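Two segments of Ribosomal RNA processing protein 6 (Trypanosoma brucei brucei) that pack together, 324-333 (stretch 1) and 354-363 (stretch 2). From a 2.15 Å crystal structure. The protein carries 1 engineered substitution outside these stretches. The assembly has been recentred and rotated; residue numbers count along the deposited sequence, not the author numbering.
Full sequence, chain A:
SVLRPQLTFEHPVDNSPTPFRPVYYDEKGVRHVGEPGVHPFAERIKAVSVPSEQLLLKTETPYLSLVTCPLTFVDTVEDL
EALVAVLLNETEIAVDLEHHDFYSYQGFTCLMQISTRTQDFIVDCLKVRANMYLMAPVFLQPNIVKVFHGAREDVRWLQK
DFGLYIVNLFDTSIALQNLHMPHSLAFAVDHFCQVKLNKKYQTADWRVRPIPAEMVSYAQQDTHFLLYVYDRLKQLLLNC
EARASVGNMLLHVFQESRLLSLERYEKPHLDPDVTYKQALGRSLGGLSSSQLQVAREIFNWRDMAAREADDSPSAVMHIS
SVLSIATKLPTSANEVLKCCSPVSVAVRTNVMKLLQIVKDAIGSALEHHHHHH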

# COMPACT_ATOMS: atom_id res chain seq x y z
N SER A 324 1.57 6.14 -29.20
CA SER A 324 2.51 6.49 -30.26
C SER A 324 2.71 5.34 -31.26
O SER A 324 2.75 5.59 -32.45
N ILE A 325 2.84 4.10 -30.77
CA ILE A 325 3.03 2.93 -31.62
C ILE A 325 1.76 2.72 -32.44
O ILE A 325 1.85 2.60 -33.66
N ALA A 326 0.60 2.73 -31.77
CA ALA A 326 -0.72 2.59 -32.39
C ALA A 326 -0.94 3.62 -33.53
O ALA A 326 -1.36 3.24 -34.61
N THR A 327 -0.60 4.89 -33.29
CA THR A 327 -0.82 6.00 -34.23
C THR A 327 0.16 5.97 -35.39
O THR A 327 -0.28 5.93 -36.54
N LYS A 328 1.47 5.95 -35.08
CA LYS A 328 2.54 5.97 -36.08
C LYS A 328 2.75 4.66 -36.83
O LYS A 328 3.35 4.69 -37.91
N LEU A 329 2.31 3.50 -36.27
CA LEU A 329 2.51 2.14 -36.82
C LEU A 329 3.99 1.89 -37.27
O LEU A 329 4.24 1.69 -38.46
N PRO A 330 4.98 1.93 -36.33
CA PRO A 330 6.40 1.71 -36.72
C PRO A 330 6.68 0.35 -37.38
O PRO A 330 6.23 -0.67 -36.88
N THR A 331 7.43 0.33 -38.50
CA THR A 331 7.68 -0.93 -39.22
C THR A 331 9.15 -1.40 -39.23
O THR A 331 9.47 -2.36 -39.94
N SER A 332 10.00 -0.81 -38.38
CA SER A 332 11.41 -1.16 -38.17
C SER A 332 11.71 -1.05 -36.66
O SER A 332 11.04 -0.29 -35.96
N ALA A 333 12.68 -1.83 -36.16
CA ALA A 333 13.06 -1.83 -34.74
C ALA A 333 13.39 -0.42 -34.20
O ALA A 333 12.96 -0.07 -33.10
N LEU A 354 7.27 -6.39 -30.42
CA LEU A 354 6.46 -5.17 -30.59
C LEU A 354 6.30 -4.87 -32.07
O LEU A 354 5.21 -4.53 -32.53
N LEU A 355 7.39 -5.06 -32.83
CA LEU A 355 7.44 -4.90 -34.28
C LEU A 355 6.54 -5.94 -34.98
O LEU A 355 5.89 -5.61 -35.97
N GLN A 356 6.45 -7.17 -34.44
CA GLN A 356 5.59 -8.20 -35.02
C GLN A 356 4.10 -7.84 -34.86
O GLN A 356 3.30 -8.06 -35.78
N ILE A 357 3.75 -7.25 -33.68
CA ILE A 357 2.40 -6.78 -33.34
C ILE A 357 1.92 -5.80 -34.41
O ILE A 357 0.82 -5.95 -34.92
N VAL A 358 2.77 -4.82 -34.75
CA VAL A 358 2.50 -3.81 -35.76
C VAL A 358 2.38 -4.44 -37.15
O VAL A 358 1.47 -4.08 -37.90
N LYS A 359 3.33 -5.34 -37.51
CA LYS A 359 3.37 -6.01 -38.81
C LYS A 359 2.12 -6.83 -39.08
O LYS A 359 1.62 -6.79 -40.20
N ASP A 360 1.58 -7.52 -38.07
CA ASP A 360 0.36 -8.34 -38.22
C ASP A 360 -0.92 -7.51 -38.41
O ASP A 360 -1.96 -8.05 -38.83
N ALA A 361 -0.84 -6.19 -38.16
CA ALA A 361 -1.97 -5.27 -38.30
C ALA A 361 -1.94 -4.36 -39.54
O ALA A 361 -3.00 -3.88 -39.95
N ILE A 362 -0.77 -4.11 -40.15
CA ILE A 362 -0.75 -3.22 -41.33
C ILE A 362 -1.31 -3.95 -42.59
O ILE A 362 -1.40 -5.18 -42.61
N GLY A 363 -1.78 -3.15 -43.56
CA GLY A 363 -2.45 -3.63 -44.76
C GLY A 363 -3.89 -3.99 -44.43
O GLY A 363 -4.43 -3.50 -43.42

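The two stretches pack through apolar side chains, with no hydrogen bond between them and 456 Å² of surface buried in total. Val358 is the centre of the contact. Its CA-to-CB bond points toward stretch 1, and its t rotamer (chi1 178°) sets both methyls against that stretch, with Pro330 touched by both. Val358 CG2 lies 3.6 Å from CG2 of Ile325 and 4.3 Å from CG of Pro330, whereas Val358 CG1 sits 4.1 Å from CB of Leu329 and only 3.1 Å from the carbonyl O of Pro330, a close approach of a methyl to a backbone oxygen.

Ile325, on the last helical turn of stretch 1, also points toward its partner; with chi1 m and chi2 t, its CG2 branch meets the valine. The helix ends at Lys328, and Leu329 follows with positive phi (48°). The CA-to-CB bond of Leu329 (m, t) points sideways; Leu329 CB lies 4.3 Å from CG2 of Ile362, and Leu329 CD1 is equally near that methyl.

Leu355, one turn before Val358, reaches chiefly backbone. Its t, p conformation places Leu355 CD1 3.3 Å from C of Thr331, 3.4 Å from N of Ser332 and 3.7 Å from O of Pro330, while Leu355 CD2 lies 3.6 Å from N of Ala333. The leucine thus fills the bend where the loop gives way to the next helix. Ser332 points away, and with its p rotamer, the Ser332 hydroxyl caps a backbone N just past the stretch.

At the exposed margin, Thr331 (p) turns its CG2 methyl to CD1 of Ile362, 4.3 Å away; Ile362 has chi1 p and an off-well chi2 of 144°. Lys359 starts sideways, but its extended chain brings CE to 4.1 Å from O of Thr331. Remote from the contact, Gln356 NE2 donates a 2.8 Å hydrogen bond to Asp360 OD1, joining two side chains four residues apart in stretch 2.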

# COMPACT_ATOMS: atom_id res chain seq x y z
CB SER A 324 3.85 6.90 -29.65
OG SER A 324 4.60 7.59 -30.63
CB ILE A 325 3.43 1.66 -30.80
CG1 ILE A 325 4.84 1.83 -30.19
CG2 ILE A 325 3.33 0.38 -31.67
CD1 ILE A 325 5.27 0.70 -29.28
CB ALA A 326 -1.80 2.75 -31.32
CB THR A 327 -0.81 7.36 -33.50
OG1 THR A 327 0.45 7.54 -32.89
CG2 THR A 327 -1.87 7.46 -32.41
CB LYS A 328 3.87 6.43 -35.44
CG LYS A 328 3.87 7.90 -34.98
CD LYS A 328 5.09 8.17 -34.10
CE LYS A 328 5.37 9.64 -33.86
NZ LYS A 328 6.67 9.85 -33.17
CB LEU A 329 1.48 1.81 -37.95
CG LEU A 329 -0.01 1.83 -37.56
CD1 LEU A 329 -0.92 1.80 -38.79
CD2 LEU A 329 -0.38 0.66 -36.63
CB PRO A 330 7.13 1.84 -35.39
CG PRO A 330 6.11 1.50 -34.37
CD PRO A 330 4.88 2.15 -34.88
CB THR A 331 7.10 -0.90 -40.63
OG1 THR A 331 7.66 0.20 -41.35
CG2 THR A 331 5.56 -0.85 -40.62
CB SER A 332 12.33 -0.24 -38.98
OG SER A 332 12.39 1.07 -38.44
CB ALA A 333 14.22 -2.78 -34.51
CB LEU A 354 7.11 -3.97 -29.89
CG LEU A 354 7.21 -4.01 -28.38
CD1 LEU A 354 8.11 -2.90 -27.88
CD2 LEU A 354 5.86 -3.87 -27.74
CB LEU A 355 8.90 -5.02 -34.75
CG LEU A 355 9.21 -4.81 -36.22
CD1 LEU A 355 8.63 -3.50 -36.73
CD2 LEU A 355 10.70 -4.87 -36.48
CB GLN A 356 5.90 -9.60 -34.43
CG GLN A 356 5.47 -10.75 -35.34
CD GLN A 356 5.90 -10.56 -36.78
OE1 GLN A 356 7.10 -10.45 -37.11
NE2 GLN A 356 4.92 -10.50 -37.66
CB ILE A 357 2.33 -6.18 -31.90
CG1 ILE A 357 2.37 -7.30 -30.83
CG2 ILE A 357 1.07 -5.28 -31.71
CD1 ILE A 357 2.69 -6.83 -29.35
CB VAL A 358 3.57 -2.68 -35.74
CG1 VAL A 358 3.29 -1.64 -36.84
CG2 VAL A 358 3.63 -2.01 -34.37
CB LYS A 359 4.62 -6.89 -38.94
CG LYS A 359 5.89 -6.11 -39.25
CD LYS A 359 7.11 -6.98 -39.09
CE LYS A 359 8.37 -6.23 -39.39
NZ LYS A 359 9.58 -7.01 -39.03
CB ASP A 360 0.22 -9.34 -37.05
CG ASP A 360 1.35 -10.34 -36.91
OD1 ASP A 360 2.13 -10.50 -37.87
OD2 ASP A 360 1.46 -10.97 -35.84
CB ALA A 361 -2.13 -4.45 -37.04
CB ILE A 362 0.60 -2.49 -41.58
CG1 ILE A 362 1.69 -3.41 -42.10
CG2 ILE A 362 1.07 -1.71 -40.34
CD1 ILE A 362 2.62 -2.72 -43.13